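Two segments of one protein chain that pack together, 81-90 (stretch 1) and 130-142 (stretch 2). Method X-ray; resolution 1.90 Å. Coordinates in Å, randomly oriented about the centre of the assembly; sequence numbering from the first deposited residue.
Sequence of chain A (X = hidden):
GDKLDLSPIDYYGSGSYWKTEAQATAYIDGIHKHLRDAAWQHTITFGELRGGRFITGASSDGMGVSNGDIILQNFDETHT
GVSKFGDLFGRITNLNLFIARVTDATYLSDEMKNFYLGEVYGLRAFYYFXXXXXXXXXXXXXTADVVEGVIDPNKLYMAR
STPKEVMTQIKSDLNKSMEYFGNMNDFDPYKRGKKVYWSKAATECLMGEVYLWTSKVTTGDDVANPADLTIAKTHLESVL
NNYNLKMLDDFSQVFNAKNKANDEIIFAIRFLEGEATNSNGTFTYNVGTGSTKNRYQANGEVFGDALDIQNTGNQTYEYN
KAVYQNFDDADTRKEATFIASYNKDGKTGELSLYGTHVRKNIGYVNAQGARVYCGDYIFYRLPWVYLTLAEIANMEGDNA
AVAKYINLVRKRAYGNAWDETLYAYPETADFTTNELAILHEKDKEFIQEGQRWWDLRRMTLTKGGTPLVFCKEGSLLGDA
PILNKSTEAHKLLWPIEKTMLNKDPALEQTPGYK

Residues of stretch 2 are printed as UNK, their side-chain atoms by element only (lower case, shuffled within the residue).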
# COMPACT_ATOMS: atom_id res chain seq x y z
N GLY A 81 -12.54 -12.72 3.17
CA GLY A 81 -11.32 -12.22 2.53
C GLY A 81 -10.07 -12.71 3.25
O GLY A 81 -9.17 -13.30 2.63
N VAL A 82 -10.02 -12.39 4.54
CA VAL A 82 -9.01 -12.89 5.47
C VAL A 82 -9.73 -13.45 6.68
O VAL A 82 -10.90 -13.14 6.89
CB VAL A 82 -8.02 -11.79 5.92
CG1 VAL A 82 -7.29 -11.17 4.68
CG2 VAL A 82 -8.68 -10.70 6.80
N SER A 83 -9.03 -14.27 7.46
CA SER A 83 -9.54 -14.82 8.70
C SER A 83 -8.86 -14.17 9.86
O SER A 83 -7.80 -13.58 9.70
CB SER A 83 -9.22 -16.32 8.80
OG SER A 83 -9.75 -16.98 7.68
N LYS A 84 -9.47 -14.31 11.04
CA LYS A 84 -8.88 -13.97 12.31
C LYS A 84 -8.39 -12.54 12.38
O LYS A 84 -7.28 -12.30 12.89
CB LYS A 84 -7.72 -14.93 12.67
CG LYS A 84 -8.09 -16.40 12.67
CD LYS A 84 -7.00 -17.33 13.28
CE LYS A 84 -5.87 -17.65 12.27
NZ LYS A 84 -6.29 -18.15 10.88
N PHE A 85 -9.22 -11.59 11.93
CA PHE A 85 -8.81 -10.16 11.89
C PHE A 85 -7.45 -9.97 11.21
O PHE A 85 -6.63 -9.15 11.62
CB PHE A 85 -8.77 -9.57 13.31
CG PHE A 85 -10.11 -9.34 13.91
CD1 PHE A 85 -10.88 -8.26 13.52
CD2 PHE A 85 -10.60 -10.19 14.91
CE1 PHE A 85 -12.09 -8.02 14.09
CE2 PHE A 85 -11.81 -9.96 15.49
CZ PHE A 85 -12.57 -8.88 15.09
N GLY A 86 -7.19 -10.77 10.19
CA GLY A 86 -5.95 -10.69 9.46
C GLY A 86 -4.73 -11.20 10.24
O GLY A 86 -3.61 -10.85 9.91
N ASP A 87 -4.98 -11.94 11.31
CA ASP A 87 -3.95 -12.53 12.17
C ASP A 87 -2.98 -11.47 12.69
O ASP A 87 -1.80 -11.73 12.84
CB ASP A 87 -3.21 -13.64 11.41
CG ASP A 87 -2.62 -14.72 12.34
OD1 ASP A 87 -3.00 -14.82 13.52
OD2 ASP A 87 -1.77 -15.50 11.87
N LEU A 88 -3.45 -10.25 12.91
CA LEU A 88 -2.57 -9.21 13.40
C LEU A 88 -2.45 -9.11 14.93
O LEU A 88 -1.52 -8.43 15.42
CB LEU A 88 -2.93 -7.85 12.84
CG LEU A 88 -2.88 -7.74 11.30
CD1 LEU A 88 -3.29 -6.34 10.83
CD2 LEU A 88 -1.52 -8.10 10.78
N PHE A 89 -3.34 -9.72 15.69
CA PHE A 89 -3.29 -9.52 17.15
C PHE A 89 -2.09 -10.20 17.80
O PHE A 89 -1.60 -9.72 18.84
CB PHE A 89 -4.62 -9.88 17.86
CG PHE A 89 -5.67 -8.82 17.69
CD1 PHE A 89 -5.55 -7.59 18.33
CD2 PHE A 89 -6.74 -9.02 16.85
CE1 PHE A 89 -6.48 -6.61 18.17
CE2 PHE A 89 -7.66 -8.03 16.66
CZ PHE A 89 -7.55 -6.83 17.33
N GLY A 90 -1.59 -11.28 17.22
CA GLY A 90 -0.37 -11.90 17.77
C GLY A 90 0.80 -10.90 17.70
O GLY A 90 1.54 -10.69 18.70
N UNK A 130 -4.56 -0.18 9.91
CA UNK A 130 -5.08 -1.20 8.98
C UNK A 130 -6.39 -1.81 9.55
O UNK A 130 -7.40 -1.91 8.82
o UNK A 130 -3.17 -0.80 6.97
c UNK A 130 -3.12 -1.94 7.49
o UNK A 130 -2.32 -2.81 7.12
c UNK A 130 -4.06 -2.28 8.68
N UNK A 131 -6.38 -2.21 10.82
CA UNK A 131 -7.57 -2.82 11.41
C UNK A 131 -8.75 -1.85 11.37
O UNK A 131 -9.88 -2.23 11.06
c UNK A 131 -6.95 -5.83 12.28
c UNK A 131 -7.30 -3.33 12.84
c UNK A 131 -6.38 -4.57 12.92
c UNK A 131 -6.07 -4.84 14.35
N UNK A 132 -8.50 -0.56 11.64
CA UNK A 132 -9.59 0.45 11.59
C UNK A 132 -10.14 0.64 10.19
O UNK A 132 -11.35 0.74 9.99
o UNK A 132 -12.29 6.44 11.69
c UNK A 132 -10.78 4.84 10.74
c UNK A 132 -10.01 3.72 10.86
c UNK A 132 -10.75 3.41 13.11
c UNK A 132 -9.08 1.79 12.14
c UNK A 132 -9.95 2.99 12.03
c UNK A 132 -11.54 5.29 11.84
c UNK A 132 -11.53 4.57 13.03
N UNK A 133 -9.27 0.71 9.18
CA UNK A 133 -9.74 0.89 7.81
C UNK A 133 -10.45 -0.33 7.23
O UNK A 133 -11.33 -0.21 6.38
c UNK A 133 -8.05 2.69 7.29
c UNK A 133 -6.97 3.15 6.30
c UNK A 133 -4.68 2.56 5.73
n UNK A 133 -5.77 2.37 6.44
n UNK A 133 -3.64 1.79 5.95
n UNK A 133 -4.61 3.55 4.83
c UNK A 133 -8.57 1.30 6.92
N UNK A 134 -10.06 -1.51 7.68
CA UNK A 134 -10.66 -2.75 7.21
C UNK A 134 -11.94 -3.07 7.98
O UNK A 134 -12.92 -3.38 7.38
c UNK A 134 -9.66 -3.92 7.34
c UNK A 134 -8.81 -3.89 4.93
c UNK A 134 -8.48 -3.72 6.41
c UNK A 134 -10.34 -5.34 7.12
N UNK A 135 -11.90 -2.97 9.30
CA UNK A 135 -13.00 -3.45 10.16
C UNK A 135 -13.76 -2.35 10.90
O UNK A 135 -14.85 -2.62 11.39
c UNK A 135 -12.67 -6.64 10.11
c UNK A 135 -12.13 -7.78 9.54
c UNK A 135 -12.45 -4.41 11.22
c UNK A 135 -9.93 -7.00 10.06
c UNK A 135 -10.48 -5.86 10.62
o UNK A 135 -10.22 -9.11 8.98
c UNK A 135 -10.75 -7.96 9.54
c UNK A 135 -11.86 -5.66 10.65
N UNK A 136 -13.18 -1.15 11.03
CA UNK A 136 -13.75 -0.12 11.89
C UNK A 136 -13.42 -0.40 13.35
O UNK A 136 -12.26 -0.33 13.76
N UNK A 137 -14.42 -0.76 14.12
CA UNK A 137 -14.18 -1.21 15.47
C UNK A 137 -13.60 -2.62 15.53
O UNK A 137 -14.02 -3.51 14.79
N UNK A 138 -12.61 -2.79 16.41
CA UNK A 138 -11.95 -4.07 16.67
C UNK A 138 -11.60 -4.13 18.16
O UNK A 138 -11.58 -3.09 18.84
c UNK A 138 -9.60 -3.15 16.31
c UNK A 138 -10.87 -4.29 14.34
c UNK A 138 -10.62 -4.23 15.89
N UNK A 139 -11.30 -5.33 18.69
CA UNK A 139 -10.85 -5.42 20.09
C UNK A 139 -9.62 -4.58 20.33
O UNK A 139 -8.72 -4.56 19.48
c UNK A 139 -11.35 -6.66 18.06
c UNK A 139 -11.29 -7.60 19.21
c UNK A 139 -10.49 -6.90 20.24
N UNK A 140 -9.56 -3.84 21.44
CA UNK A 140 -8.36 -3.06 21.74
C UNK A 140 -7.48 -3.81 22.74
O UNK A 140 -7.60 -3.62 23.96
c UNK A 140 -8.70 -1.67 22.30
c UNK A 140 -8.93 -0.55 21.31
c UNK A 140 -7.65 -0.36 20.37
c UNK A 140 -9.34 0.74 22.07
N UNK A 141 -6.59 -4.64 22.20
CA UNK A 141 -5.59 -5.36 23.00
C UNK A 141 -4.35 -4.50 23.17
O UNK A 141 -3.61 -4.25 22.21
c UNK A 141 -6.09 -9.08 22.13
n UNK A 141 -8.25 -9.91 20.41
c UNK A 141 -5.21 -6.68 22.33
c UNK A 141 -8.25 -10.25 21.71
n UNK A 141 -7.27 -9.88 22.53
n UNK A 141 -9.26 -10.97 22.19
c UNK A 141 -6.41 -7.59 22.13
N UNK A 142 -4.14 -4.05 24.41
CA UNK A 142 -3.04 -3.15 24.75
C UNK A 142 -2.10 -3.67 25.88
O UNK A 142 -1.02 -3.12 26.08
c UNK A 142 -5.15 0.21 24.63
c UNK A 142 -3.66 -0.84 22.81
c UNK A 142 -3.60 -1.77 25.14
c UNK A 142 -4.49 -1.09 24.09
O HOH W 1 -12.24 -10.65 7.78

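Position 130 lies in a helix that begins earlier in the chain. Its side chain has two carbons, the second carrying two oxygens. Its CB comes nearest stretch 1, 4.7 Å from Leu-88 CD1. This is Asp-130.

Position 131 has four side-chain carbons, forked at the second. One branch end lies 3.4 Å from Phe-85 O and 4.0 Å from Leu-88 CD1. The other lies 3.9 Å from Phe-89 CZ. A fork at the second carbon means Leu-131.

Position 132 has one carbon, then a ring of six carbons bearing one oxygen. It is out of reach of stretch 1. This is Tyr-132, whose hydroxyl is hydrogen-bonded elsewhere in the structure.

Position 133 has three carbons, a nitrogen, and then a carbon carrying two more nitrogens. That is the guanidinium of Arg-133. It too is out of reach. Arg-133 NH2 donates to Asp-130 OD1 at 2.8 Å, a salt bridge within one helical turn.

Position 134 has four carbons, forked at the first, with one arm two carbons long. This is Ile-134. Its nearest approach, Ile-134 CG2 to Val-82 CG2, is 5.6 Å.

Position 135 has one carbon and a six-carbon ring with one oxygen. The oxygen is 3.1 Å from Val-82 CG2 and 3.4 Å from Phe-85 CA. The residue is Tyr-135. Its ring presents a face to the edge of the Phe-85 ring, with centroids 5.0 Å apart and planes at 70°. Tyr-135 OH also lies 2.8 Å from the oxygen of water 1, which donates to Val-82 O at 3.0 Å.

Position 136 has no side-chain atoms and leaves the helix with a phi of 79°. Positive phi favours glycine, and this is Gly-136. Its N still bonds to Tyr-132 O at 2.8 Å.

Position 137 likewise has none. It is Gly-137, in an extended conformation.

Position 138 has three carbons, one carrying the other two. One tip is 3.9 Å from Phe-85 CE1. The branched carbon sits at the edge of the Phe-89 ring, 4.3 Å from Phe-89 CZ. This is Val-138.

Position 139 has three carbons closing a ring onto the backbone N, so it is Pro-139. Pro-139 CD lies over one face of the Phe-85 ring, 3.9 Å from Phe-85 CZ, and is equally far from Phe-89 CZ.

Position 140 has four carbons forked at the second and points away. This is Leu-140.

Position 141 has three carbons, a nitrogen, and a carbon with two more nitrogens: Arg-141. Arg-141 CG packs 3.9 Å from Phe-89 CD1. The guanidinium lies over one face of that ring, but Arg-141 CZ, 5.1 Å from the ring centroid, allows at most a weak cation-pi attraction.

Position 142 has four carbons forked at the second. It is Leu-142, out of reach.

The contact is mainly apolar. Phe-85 and Phe-89 both pack against Leu-131, Val-138 and Pro-139; Phe-85 also meets Tyr-135, and Phe-89 meets Arg-141. No direct hydrogen bond crosses; water 1 links Val-82 O to Tyr-135 OH.

Stretch 2, residues 130-142: DLYRIYGGVPLRL
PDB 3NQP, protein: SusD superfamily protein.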